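Binary enterotoxin of Clostridium perfringens component a (Clostridium perfringens, PDB 5WTZ) is the enzymatic component of an iota-like binary enterotoxin, binds NAD+ and ADP-ribosylates actin. Local coordinates at residues A[43-46]-A[52-55]; A[57-62]-A[71-76]; A[77-82]-A[138-143]; A[169-174]-A[179-184]. One frame throughout, in Å; residues are numbered along the deposited sequence.

Contact 1 of 4, residues A[43-46]-A[52-55]; sequences NNYI and INSY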
loop_
_atom_site.group_PDB
_atom_site.type_symbol
_atom_site.label_atom_id
_atom_site.label_comp_id
_atom_site.label_asym_id
_atom_site.label_seq_id
_atom_site.Cartn_x
_atom_site.Cartn_y
_atom_site.Cartn_z
ATOM N N ASN A 43 2.238 -7.935 -24.141
ATOM C CA ASN A 43 1.040 -8.415 -24.818
ATOM C C ASN A 43 0.072 -9.077 -23.848
ATOM O O ASN A 43 -1.141 -8.928 -23.972
ATOM C CB ASN A 43 1.406 -9.387 -25.943
ATOM C CG ASN A 43 1.635 -8.688 -27.265
ATOM O OD1 ASN A 43 1.021 -7.659 -27.549
ATOM N ND2 ASN A 43 2.506 -9.254 -28.094
ATOM N N ASN A 44 0.613 -9.808 -22.879
ATOM C CA ASN A 44 -0.199 -10.420 -21.833
ATOM C C ASN A 44 -0.877 -9.359 -20.959
ATOM O O ASN A 44 -1.979 -9.570 -20.457
ATOM C CB ASN A 44 0.648 -11.351 -20.953
ATOM C CG ASN A 44 1.047 -12.646 -21.657
ATOM O OD1 ASN A 44 0.513 -12.999 -22.719
ATOM N ND2 ASN A 44 1.984 -13.373 -21.053
ATOM N N TYR A 45 -0.228 -8.213 -20.788
ATOM C CA TYR A 45 -0.824 -7.157 -19.973
ATOM C C TYR A 45 -1.980 -6.494 -20.733
ATOM O O TYR A 45 -3.014 -6.177 -20.144
ATOM C CB TYR A 45 0.224 -6.110 -19.547
ATOM C CG TYR A 45 -0.339 -5.106 -18.568
ATOM C CD1 TYR A 45 -0.376 -5.383 -17.206
ATOM C CD2 TYR A 45 -0.859 -3.894 -19.006
ATOM C CE1 TYR A 45 -0.913 -4.463 -16.295
ATOM C CE2 TYR A 45 -1.388 -2.974 -18.116
ATOM C CZ TYR A 45 -1.419 -3.262 -16.770
ATOM O OH TYR A 45 -1.967 -2.343 -15.905
ATOM N N ILE A 46 -1.801 -6.269 -22.029
ATOM C CA ILE A 46 -2.882 -5.730 -22.838
ATOM C C ILE A 46 -4.115 -6.631 -22.752
ATOM O O ILE A 46 -5.226 -6.135 -22.611
ATOM C CB ILE A 46 -2.466 -5.567 -24.303
ATOM C CG1 ILE A 46 -1.386 -4.497 -24.434
ATOM C CG2 ILE A 46 -3.672 -5.226 -25.178
ATOM C CD1 ILE A 46 -0.768 -4.439 -25.807
ATOM N N ILE A 52 -3.078 -10.076 -14.083
ATOM C CA ILE A 52 -1.692 -9.828 -13.706
ATOM C C ILE A 52 -1.605 -8.988 -12.436
ATOM O O ILE A 52 -0.830 -9.287 -11.510
ATOM C CB ILE A 52 -0.940 -9.143 -14.852
ATOM C CG1 ILE A 52 -0.835 -10.128 -16.014
ATOM C CG2 ILE A 52 0.451 -8.639 -14.374
ATOM C CD1 ILE A 52 -0.474 -9.519 -17.340
ATOM N N ASN A 53 -2.417 -7.944 -12.366
ATOM C CA ASN A 53 -2.342 -7.057 -11.218
ATOM C C ASN A 53 -2.857 -7.736 -9.955
ATOM O O ASN A 53 -2.295 -7.549 -8.879
ATOM C CB ASN A 53 -3.099 -5.754 -11.489
ATOM C CG ASN A 53 -2.361 -4.853 -12.455
ATOM O OD1 ASN A 53 -1.135 -4.862 -12.506
ATOM N ND2 ASN A 53 -3.102 -4.067 -13.224
ATOM N N SER A 54 -3.899 -8.550 -10.092
ATOM C CA SER A 54 -4.428 -9.242 -8.937
ATOM C C SER A 54 -3.408 -10.269 -8.457
ATOM O O SER A 54 -3.209 -10.438 -7.253
ATOM C CB SER A 54 -5.767 -9.897 -9.262
ATOM O OG SER A 54 -6.779 -8.905 -9.306
ATOM N N TYR A 55 -2.736 -10.916 -9.403
ATOM C CA TYR A 55 -1.691 -11.875 -9.063
ATOM C C TYR A 55 -0.521 -11.227 -8.312
ATOM O O TYR A 55 -0.004 -11.818 -7.364
ATOM C CB TYR A 55 -1.179 -12.592 -10.323
ATOM C CG TYR A 55 -0.120 -13.632 -10.007
ATOM C CD1 TYR A 55 -0.477 -14.878 -9.504
ATOM C CD2 TYR A 55 1.233 -13.355 -10.177
ATOM C CE1 TYR A 55 0.487 -15.832 -9.199
ATOM C CE2 TYR A 55 2.206 -14.301 -9.882
ATOM C CZ TYR A 55 1.824 -15.533 -9.387
ATOM O OH TYR A 55 2.777 -16.471 -9.088
#

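Contact 2 of 4, residues A[57-62]-A[71-76]; sequences IKKKFA and TLNEDL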
loop_
_atom_site.group_PDB
_atom_site.type_symbol
_atom_site.label_atom_id
_atom_site.label_comp_id
_atom_site.label_asym_id
_atom_site.label_seq_id
_atom_site.Cartn_x
_atom_site.Cartn_y
_atom_site.Cartn_z
ATOM N N ILE A 57 -0.575 -9.026 -6.218
ATOM C CA ILE A 57 -1.023 -8.930 -4.834
ATOM C C ILE A 57 -0.945 -10.276 -4.102
ATOM O O ILE A 57 -0.352 -10.357 -3.008
ATOM C CB ILE A 57 -2.456 -8.367 -4.779
ATOM C CG1 ILE A 57 -2.426 -6.907 -5.244
ATOM C CG2 ILE A 57 -3.027 -8.494 -3.376
ATOM C CD1 ILE A 57 -3.790 -6.224 -5.326
ATOM N N LYS A 58 -1.533 -11.313 -4.699
ATOM C CA LYS A 58 -1.426 -12.693 -4.211
ATOM C C LYS A 58 0.018 -13.046 -3.888
ATOM O O LYS A 58 0.331 -13.548 -2.801
ATOM C CB LYS A 58 -1.954 -13.691 -5.252
ATOM C CG LYS A 58 -3.457 -13.712 -5.463
ATOM C CD LYS A 58 -3.792 -14.616 -6.647
ATOM C CE LYS A 58 -5.291 -14.688 -6.888
ATOM N NZ LYS A 58 -5.978 -15.398 -5.777
ATOM N N LYS A 59 0.901 -12.781 -4.849
ATOM C CA LYS A 59 2.272 -13.242 -4.765
ATOM C C LYS A 59 3.028 -12.549 -3.639
ATOM O O LYS A 59 3.729 -13.197 -2.867
ATOM C CB LYS A 59 2.998 -13.013 -6.092
ATOM C CG LYS A 59 4.409 -13.572 -6.127
ATOM C CD LYS A 59 5.161 -13.056 -7.343
ATOM C CE LYS A 59 6.613 -13.545 -7.362
ATOM N NZ LYS A 59 6.689 -15.024 -7.255
ATOM N N LYS A 60 2.888 -11.234 -3.540
ATOM C CA LYS A 60 3.694 -10.501 -2.577
ATOM C C LYS A 60 3.225 -10.725 -1.139
ATOM O O LYS A 60 4.014 -10.576 -0.209
ATOM C CB LYS A 60 3.715 -9.008 -2.915
ATOM C CG LYS A 60 2.423 -8.252 -2.771
ATOM C CD LYS A 60 2.616 -6.907 -3.460
ATOM C CE LYS A 60 1.567 -5.884 -3.103
ATOM N NZ LYS A 60 1.797 -4.659 -3.942
ATOM N N PHE A 61 1.967 -11.113 -0.952
ATOM C CA PHE A 61 1.485 -11.401 0.404
ATOM C C PHE A 61 1.529 -12.892 0.774
ATOM O O PHE A 61 1.200 -13.266 1.899
ATOM C CB PHE A 61 0.069 -10.874 0.577
ATOM C CG PHE A 61 -0.010 -9.377 0.666
ATOM C CD1 PHE A 61 0.496 -8.717 1.772
ATOM C CD2 PHE A 61 -0.579 -8.635 -0.362
ATOM C CE1 PHE A 61 0.439 -7.329 1.869
ATOM C CE2 PHE A 61 -0.643 -7.244 -0.271
ATOM C CZ PHE A 61 -0.132 -6.598 0.851
ATOM N N ALA A 62 1.932 -13.740 -0.169
ATOM C CA ALA A 62 1.963 -15.187 0.050
ATOM C C ALA A 62 3.035 -15.636 1.038
ATOM O O ALA A 62 3.959 -14.881 1.401
ATOM C CB ALA A 62 2.167 -15.911 -1.274
ATOM N N THR A 71 4.037 -18.557 -15.304
ATOM C CA THR A 71 3.829 -17.611 -16.392
ATOM C C THR A 71 3.620 -16.193 -15.888
ATOM O O THR A 71 4.159 -15.234 -16.439
ATOM C CB THR A 71 2.616 -18.022 -17.221
ATOM O OG1 THR A 71 2.801 -19.368 -17.677
ATOM C CG2 THR A 71 2.419 -17.078 -18.410
ATOM N N LEU A 72 2.837 -16.065 -14.828
ATOM C CA LEU A 72 2.518 -14.761 -14.279
ATOM C C LEU A 72 3.716 -14.181 -13.534
ATOM O O LEU A 72 3.890 -12.967 -13.467
ATOM C CB LEU A 72 1.304 -14.860 -13.364
ATOM C CG LEU A 72 -0.005 -15.038 -14.131
ATOM C CD1 LEU A 72 -1.187 -15.040 -13.171
ATOM C CD2 LEU A 72 -0.153 -13.942 -15.182
ATOM N N ASN A 73 4.549 -15.063 -12.995
ATOM C CA ASN A 73 5.810 -14.648 -12.405
ATOM C C ASN A 73 6.674 -13.968 -13.457
ATOM O O ASN A 73 7.168 -12.863 -13.240
ATOM C CB ASN A 73 6.534 -15.845 -11.795
ATOM C CG ASN A 73 5.884 -16.320 -10.510
ATOM O OD1 ASN A 73 5.177 -15.567 -9.848
ATOM N ND2 ASN A 73 6.112 -17.578 -10.157
ATOM N N GLU A 74 6.831 -14.620 -14.609
ATOM C CA GLU A 74 7.609 -14.052 -15.713
ATOM C C GLU A 74 6.994 -12.744 -16.189
ATOM O O GLU A 74 7.700 -11.764 -16.431
ATOM C CB GLU A 74 7.716 -15.035 -16.887
ATOM C CG GLU A 74 8.255 -16.409 -16.510
ATOM C CD GLU A 74 9.596 -16.341 -15.800
ATOM O OE1 GLU A 74 10.580 -15.879 -16.418
ATOM O OE2 GLU A 74 9.664 -16.745 -14.616
ATOM N N ASP A 75 5.673 -12.732 -16.320
ATOM C CA ASP A 75 4.963 -11.509 -16.661
ATOM C C ASP A 75 5.295 -10.369 -15.695
ATOM O O ASP A 75 5.624 -9.257 -16.127
ATOM C CB ASP A 75 3.462 -11.770 -16.693
ATOM C CG ASP A 75 3.071 -12.688 -17.829
ATOM O OD1 ASP A 75 3.740 -12.622 -18.879
ATOM O OD2 ASP A 75 2.114 -13.477 -17.678
ATOM N N LEU A 76 5.231 -10.645 -14.397
ATOM C CA LEU A 76 5.549 -9.624 -13.405
ATOM C C LEU A 76 6.978 -9.102 -13.596
ATOM O O LEU A 76 7.206 -7.894 -13.590
ATOM C CB LEU A 76 5.361 -10.168 -11.986
ATOM C CG LEU A 76 3.913 -10.403 -11.546
ATOM C CD1 LEU A 76 3.855 -10.821 -10.097
ATOM C CD2 LEU A 76 3.066 -9.167 -11.775
#

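Contact 3 of 4, residues A[77-82]-A[138-143]; sequences KNISTA and DGFKDV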
loop_
_atom_site.group_PDB
_atom_site.type_symbol
_atom_site.label_atom_id
_atom_site.label_comp_id
_atom_site.label_asym_id
_atom_site.label_seq_id
_atom_site.Cartn_x
_atom_site.Cartn_y
_atom_site.Cartn_z
ATOM N N LYS A 77 7.929 -10.013 -13.788
ATOM C CA LYS A 77 9.325 -9.628 -13.976
ATOM C C LYS A 77 9.526 -8.848 -15.276
ATOM O O LYS A 77 10.174 -7.802 -15.288
ATOM C CB LYS A 77 10.233 -10.864 -13.971
ATOM C CG LYS A 77 10.140 -11.728 -12.714
ATOM C CD LYS A 77 10.814 -13.088 -12.930
ATOM C CE LYS A 77 10.630 -14.022 -11.733
ATOM N NZ LYS A 77 11.513 -13.668 -10.586
ATOM N N ASN A 78 8.957 -9.355 -16.368
ATOM C CA ASN A 78 9.232 -8.804 -17.695
ATOM C C ASN A 78 8.539 -7.469 -17.979
ATOM O O ASN A 78 9.080 -6.642 -18.706
ATOM C CB ASN A 78 8.845 -9.810 -18.789
ATOM C CG ASN A 78 9.548 -11.151 -18.636
ATOM O OD1 ASN A 78 10.591 -11.255 -17.986
ATOM N ND2 ASN A 78 8.970 -12.191 -19.228
ATOM N N ILE A 79 7.343 -7.257 -17.433
ATOM C CA ILE A 79 6.641 -6.001 -17.674
ATOM C C ILE A 79 7.458 -4.871 -17.067
ATOM O O ILE A 79 7.622 -3.800 -17.664
ATOM C CB ILE A 79 5.212 -6.014 -17.084
ATOM C CG1 ILE A 79 4.346 -7.004 -17.862
ATOM C CG2 ILE A 79 4.581 -4.646 -17.186
ATOM C CD1 ILE A 79 3.097 -7.423 -17.133
ATOM N N SER A 80 8.002 -5.154 -15.892
ATOM C CA SER A 80 8.789 -4.193 -15.128
ATOM C C SER A 80 10.087 -3.788 -15.852
ATOM O O SER A 80 10.392 -2.600 -15.953
ATOM C CB SER A 80 9.089 -4.772 -13.743
ATOM O OG SER A 80 9.683 -3.810 -12.886
ATOM N N THR A 81 10.847 -4.751 -16.370
ATOM C CA THR A 81 12.055 -4.391 -17.120
ATOM C C THR A 81 11.700 -3.657 -18.410
ATOM O O THR A 81 12.448 -2.793 -18.870
ATOM C CB THR A 81 12.922 -5.613 -17.479
ATOM O OG1 THR A 81 12.240 -6.423 -18.447
ATOM C CG2 THR A 81 13.244 -6.429 -16.243
ATOM N N ALA A 82 10.557 -4.003 -18.993
ATOM C CA ALA A 82 10.117 -3.363 -20.222
ATOM C C ALA A 82 9.869 -1.873 -20.003
ATOM O O ALA A 82 10.436 -1.038 -20.715
ATOM C CB ALA A 82 8.861 -4.043 -20.764
ATOM N N ASP A 138 -1.316 -0.813 -5.982
ATOM C CA ASP A 138 -0.882 -2.189 -6.241
ATOM C C ASP A 138 -0.825 -2.514 -7.729
ATOM O O ASP A 138 -1.637 -2.030 -8.510
ATOM C CB ASP A 138 -1.800 -3.186 -5.550
ATOM C CG ASP A 138 -1.713 -3.084 -4.058
ATOM O OD1 ASP A 138 -0.644 -3.438 -3.521
ATOM O OD2 ASP A 138 -2.691 -2.637 -3.442
ATOM N N GLY A 139 0.129 -3.355 -8.107
ATOM C CA GLY A 139 0.272 -3.763 -9.494
ATOM C C GLY A 139 0.776 -2.657 -10.406
ATOM O O GLY A 139 1.254 -1.616 -9.943
ATOM N N PHE A 140 0.694 -2.898 -11.709
ATOM C CA PHE A 140 1.000 -1.878 -12.700
ATOM C C PHE A 140 -0.229 -1.002 -12.888
ATOM O O PHE A 140 -1.364 -1.448 -12.710
ATOM C CB PHE A 140 1.427 -2.501 -14.035
ATOM C CG PHE A 140 2.583 -3.450 -13.915
ATOM C CD1 PHE A 140 3.881 -2.986 -13.918
ATOM C CD2 PHE A 140 2.363 -4.812 -13.775
ATOM C CE1 PHE A 140 4.945 -3.869 -13.785
ATOM C CE2 PHE A 140 3.416 -5.694 -13.642
ATOM C CZ PHE A 140 4.711 -5.224 -13.648
ATOM N N LYS A 141 -0.003 0.252 -13.241
ATOM C CA LYS A 141 -1.096 1.186 -13.427
ATOM C C LYS A 141 -1.022 1.780 -14.823
ATOM O O LYS A 141 -0.081 2.493 -15.149
ATOM C CB LYS A 141 -1.047 2.287 -12.355
ATOM C CG LYS A 141 -2.145 3.338 -12.481
ATOM C CD LYS A 141 -3.523 2.698 -12.601
ATOM C CE LYS A 141 -4.635 3.719 -12.361
ATOM N NZ LYS A 141 -5.992 3.094 -12.355
ATOM N N ASP A 142 -2.003 1.468 -15.660
ATOM C CA ASP A 142 -2.039 2.058 -16.983
ATOM C C ASP A 142 -3.017 3.214 -16.980
ATOM O O ASP A 142 -4.049 3.164 -16.304
ATOM C CB ASP A 142 -2.390 1.022 -18.051
ATOM C CG ASP A 142 -3.647 0.237 -17.729
ATOM O OD1 ASP A 142 -3.575 -0.725 -16.927
ATOM O OD2 ASP A 142 -4.705 0.570 -18.304
ATOM N N VAL A 143 -2.659 4.266 -17.709
ATOM C CA VAL A 143 -3.404 5.517 -17.710
ATOM C C VAL A 143 -3.469 6.128 -19.100
ATOM O O VAL A 143 -2.891 5.590 -20.045
ATOM C CB VAL A 143 -2.766 6.536 -16.754
ATOM C CG1 VAL A 143 -2.878 6.049 -15.328
ATOM C CG2 VAL A 143 -1.312 6.760 -17.127
#

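Contact 4 of 4, residues A[169-174]-A[179-184]; sequences ASYGND and RVLIDQ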
loop_
_atom_site.group_PDB
_atom_site.type_symbol
_atom_site.label_atom_id
_atom_site.label_comp_id
_atom_site.label_asym_id
_atom_site.label_seq_id
_atom_site.Cartn_x
_atom_site.Cartn_y
_atom_site.Cartn_z
ATOM N N ALA A 169 5.703 3.552 -20.064
ATOM C CA ALA A 169 5.781 3.168 -21.471
ATOM C C ALA A 169 4.496 3.480 -22.237
ATOM O O ALA A 169 3.390 3.318 -21.710
ATOM C CB ALA A 169 6.120 1.694 -21.582
ATOM N N SER A 170 4.652 3.936 -23.480
ATOM C CA SER A 170 3.522 4.176 -24.375
ATOM C C SER A 170 3.154 2.866 -25.054
ATOM O O SER A 170 4.007 2.203 -25.645
ATOM C CB SER A 170 3.848 5.250 -25.420
ATOM O OG SER A 170 3.774 6.559 -24.872
ATOM N N TYR A 171 1.884 2.491 -24.965
ATOM C CA TYR A 171 1.446 1.191 -25.460
ATOM C C TYR A 171 -0.056 1.178 -25.750
ATOM O O TYR A 171 -0.774 2.133 -25.432
ATOM C CB TYR A 171 1.797 0.102 -24.442
ATOM C CG TYR A 171 0.716 -0.116 -23.401
ATOM C CD1 TYR A 171 0.495 0.814 -22.395
ATOM C CD2 TYR A 171 -0.091 -1.249 -23.437
ATOM C CE1 TYR A 171 -0.496 0.622 -21.441
ATOM C CE2 TYR A 171 -1.079 -1.449 -22.494
ATOM C CZ TYR A 171 -1.281 -0.511 -21.497
ATOM O OH TYR A 171 -2.271 -0.715 -20.558
ATOM N N GLY A 172 -0.524 0.090 -26.355
ATOM C CA GLY A 172 -1.940 -0.089 -26.624
ATOM C C GLY A 172 -2.221 -0.553 -28.040
ATOM O O GLY A 172 -1.297 -0.687 -28.849
ATOM N N ASN A 173 -3.497 -0.805 -28.333
ATOM C CA ASN A 173 -3.936 -1.179 -29.678
ATOM C C ASN A 173 -4.532 0.013 -30.405
ATOM O O ASN A 173 -4.149 0.315 -31.535
ATOM C CB ASN A 173 -4.968 -2.309 -29.636
ATOM C CG ASN A 173 -4.456 -3.551 -28.933
ATOM O OD1 ASN A 173 -5.076 -4.038 -27.984
ATOM N ND2 ASN A 173 -3.326 -4.075 -29.397
ATOM N N ASP A 174 -5.498 0.668 -29.764
ATOM C CA ASP A 174 -6.023 1.923 -30.282
ATOM C C ASP A 174 -4.832 2.866 -30.328
ATOM O O ASP A 174 -4.185 3.135 -29.308
ATOM C CB ASP A 174 -7.165 2.465 -29.411
ATOM C CG ASP A 174 -7.751 3.773 -29.939
ATOM O OD1 ASP A 174 -7.428 4.171 -31.080
ATOM O OD2 ASP A 174 -8.548 4.401 -29.208
ATOM N N ARG A 179 -2.213 4.523 -24.409
ATOM C CA ARG A 179 -2.098 4.437 -22.952
ATOM C C ARG A 179 -0.656 4.504 -22.446
ATOM O O ARG A 179 0.306 4.330 -23.194
ATOM C CB ARG A 179 -2.754 3.149 -22.449
ATOM C CG ARG A 179 -4.138 2.916 -23.011
ATOM C CD ARG A 179 -4.828 1.727 -22.352
ATOM N NE ARG A 179 -4.988 1.924 -20.915
ATOM C CZ ARG A 179 -5.875 2.751 -20.375
ATOM N NH1 ARG A 179 -6.682 3.455 -21.154
ATOM N NH2 ARG A 179 -5.959 2.878 -19.060
ATOM N N VAL A 180 -0.531 4.765 -21.155
ATOM C CA VAL A 180 0.760 4.851 -20.507
ATOM C C VAL A 180 0.835 3.814 -19.396
ATOM O O VAL A 180 -0.012 3.771 -18.516
ATOM C CB VAL A 180 1.002 6.263 -19.936
ATOM C CG1 VAL A 180 2.281 6.294 -19.102
ATOM C CG2 VAL A 180 1.042 7.285 -21.073
ATOM N N LEU A 181 1.852 2.970 -19.446
ATOM C CA LEU A 181 1.977 1.899 -18.483
ATOM C C LEU A 181 3.037 2.250 -17.438
ATOM O O LEU A 181 4.218 2.387 -17.754
ATOM C CB LEU A 181 2.310 0.591 -19.209
ATOM C CG LEU A 181 2.448 -0.713 -18.425
ATOM C CD1 LEU A 181 1.314 -0.910 -17.449
ATOM C CD2 LEU A 181 2.528 -1.878 -19.399
ATOM N N ILE A 182 2.601 2.420 -16.196
ATOM C CA ILE A 182 3.506 2.807 -15.118
ATOM C C ILE A 182 3.960 1.599 -14.300
ATOM O O ILE A 182 3.154 0.737 -13.947
ATOM C CB ILE A 182 2.846 3.823 -14.163
ATOM C CG1 ILE A 182 2.235 4.982 -14.949
ATOM C CG2 ILE A 182 3.855 4.320 -13.136
ATOM C CD1 ILE A 182 1.170 5.729 -14.180
ATOM N N ASP A 183 5.254 1.552 -14.000
ATOM C CA ASP A 183 5.838 0.485 -13.187
ATOM C C ASP A 183 5.161 0.283 -11.819
ATOM O O ASP A 183 4.477 1.171 -11.295
ATOM C CB ASP A 183 7.329 0.772 -12.988
ATOM C CG ASP A 183 8.138 -0.478 -12.725
ATOM O OD1 ASP A 183 7.563 -1.581 -12.815
ATOM O OD2 ASP A 183 9.354 -0.353 -12.446
ATOM N N GLN A 184 5.359 -0.906 -11.255
ATOM C CA GLN A 184 4.934 -1.228 -9.903
ATOM C C GLN A 184 5.721 -0.424 -8.879
ATOM O O GLN A 184 6.800 0.081 -9.188
ATOM C CB GLN A 184 5.128 -2.720 -9.613
ATOM C CG GLN A 184 4.033 -3.644 -10.102
ATOM C CD GLN A 184 4.163 -5.035 -9.499
ATOM O OE1 GLN A 184 3.343 -5.447 -8.677
ATOM N NE2 GLN A 184 5.204 -5.757 -9.896
#

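Contact 1 of 4, residues A[43-46]-A[52-55]
Tyr45 and Ile52, about two turns apart in helix 36-61, have CA atoms only 6.9 Å apart, so the helical path must bend between them. The end of Ile52 does most of the touching. Its CG1 branch extends back toward the earlier turn, and the terminal CD1 settles against the backbone there, 3.6 Å from Tyr45 CA and 3.5 Å from the carbonyl O of Asn44. The same methyl lies obliquely beside the base of the Tyr45 side chain, 4.1 Å from its CB. With CG anti to the backbone N (chi1 -173°), Tyr45 carries its ring forward along the helix to Asn53. Ring and amide cross steeply, their planes 66° apart, and Asn53 OD1 lies at the ring edge, 3.8 Å from CE1 of Tyr45. Asn53 ND2 donates a fairly straight but weak hydrogen bond to Tyr45 OH at 3.4 Å. Both polar ends have stronger partners: the phenol hydroxyl pairs with Asp142, and Asn53 OD1 accepts from the backbone N of Phe140. The face of helix 36-61 carrying these residues is thereby tied to strand 141-144 and the loop leading into it, while helix 70-83 packs alongside through Ile79 on Tyr45 and Leu76 on Ile52.

Contact 2 of 4, residues A[57-62]-A[71-76]
A helix-loop-helix connection brings these segments together: 57-62 lies at the end of helix 36-61 and runs into the loop after it, and 71-76 belongs to the next helix, 70-83. Lys59 and Asn73, whose CA atoms are the nearest pair at 8.5 Å, span the gap with their side chains. Lys59 leaves its helix with CG anti to the backbone N (chi1 -175°) and stays extended as far as CE; a bend at the last torsion (chi4 54°) then turns the ammonium group onto Asn73. NZ donates a hydrogen bond of 3.1 Å to Asn73 OD1, arriving from above the carbonyl plane, 63° out of it, so the bond does not use a lone-pair direction. The lysine's aliphatic part also contributes. Its CD lies 3.5 Å from Asn73 OD1 and 3.8 Å from CD1 of Leu76, whose side chain slides past the lysine in the opposite direction. Asn73 is held from further directions, since its OD1 also pairs with Tyr55 OH, its strongest partner, and its ND2 donates to Glu70. One amide oxygen thus serves two partners, a phenol and an ammonium group, and the neighbouring positive charge would be expected to polarise the carbonyl. The lysine plays two parts: its CD methylene packs on Leu76 while its charge is directed to a neutral amide, so the polar half is an ion-to-amide hydrogen bond, not a salt bridge.

Contact 3 of 4, residues A[77-82]-A[138-143]
Segment 77-82 of helix 70-83 runs past the loop that leads into strand 141-143, with the closest CA atoms, those of Ser80 and Phe140, 8.5 Å apart. That separation is bridged mainly by one aromatic side chain. Phe140 points its ring at the helix, and Ile79 sits on one face of it: the CG2 methyl lies 3.5 Å from the ring centroid and only 13° off the normal, a well-centred CH-pi contact. The branching of Ile79 explains the fit. CG2, anti to the backbone N, covers the middle of the ring, while CB approaches its far end at 3.6 Å from Phe140 CZ and CD1 reaches CE2 at 3.9 Å. Ser80 adds a looser touch, its CB 4.2 Å from CE1 of Phe140 and its backbone N oblique to the ring. The hydroxyl of Ser80 has its polar partner in Asp183, just after strand 179-182. Around this apolar pair the fold closes from several directions: Leu181 of strand 179-182 touches both side chains, helix 36-61 contributes Ile42 and Tyr45 against Ile79, and strand 141-144 continues from Phe140 to pair with strand 179-182.

Contact 4 of 4, residues A[169-174]-A[179-184]
Tyr171 and Arg179 lie side by side and point the same way from an antiparallel beta hairpin, strands 168-171 and 179-182, their ring and guanidinium planes nearly perpendicular at 86°. Tyr171 OH lies at the guanidinium edge, 3.8 Å from Arg179 NE, in contact without hydrogen bonding. Lower down, Tyr171 CE1 packs 3.5 Å from Arg179 CB. A chi1 of 88° places the tyrosine CG between its backbone N and carbonyl carbon, which leans the ring across the neighbouring strand and onto Leu181. There CE1 of Tyr171 meets Leu181 CB at 3.6 Å, and CD2 of the leucine lies over one face of the ring. Ala169, paired with Leu181, shares this side of the sheet; Ser170 and Val180, the intervening non-hydrogen-bonded pair, face the other, where Ser170 OG bonds to Arg26. Arg179 NH2 forms a salt bridge with Asp142 of strand 141-144, which pairs with strand 179-182 through backbone bonds to complete a three-stranded sheet. Two backbone bonds join each hydrogen-bonded pair. At the Ala169 pair, Leu181 N donates to Ala169 O at 2.8 Å in the carbonyl plane; at the other, Arg179 N approaches Tyr171 O at 3.0 Å, nearly in line with the C=O bond.

The four contacts illustrate how chemistry follows position within one packed unit. Contacts 3 and 4 are buried, 1 and 2 only partly so. Contacts 1 and 2 share helix 36-61, contacts 2 and 3 share helix 70-83, and contacts 3 and 4 meet in one antiparallel sheet. Backbone pairing dominates contact 4 and an aromatic face contact 3; contact 1 combines methyl packing with one weak hydrogen bond, and in contact 2 a lysine reaches an amide. Tyr55 hydrogen-bonds Asn73 between contacts 1 and 2, Lys60 forms a salt bridge with Asp138 between 2 and 3, and Asp142 of contact 3 meets Tyr45 of contact 1 and Arg179 of contact 4. Contacts 2 and 4 do not touch.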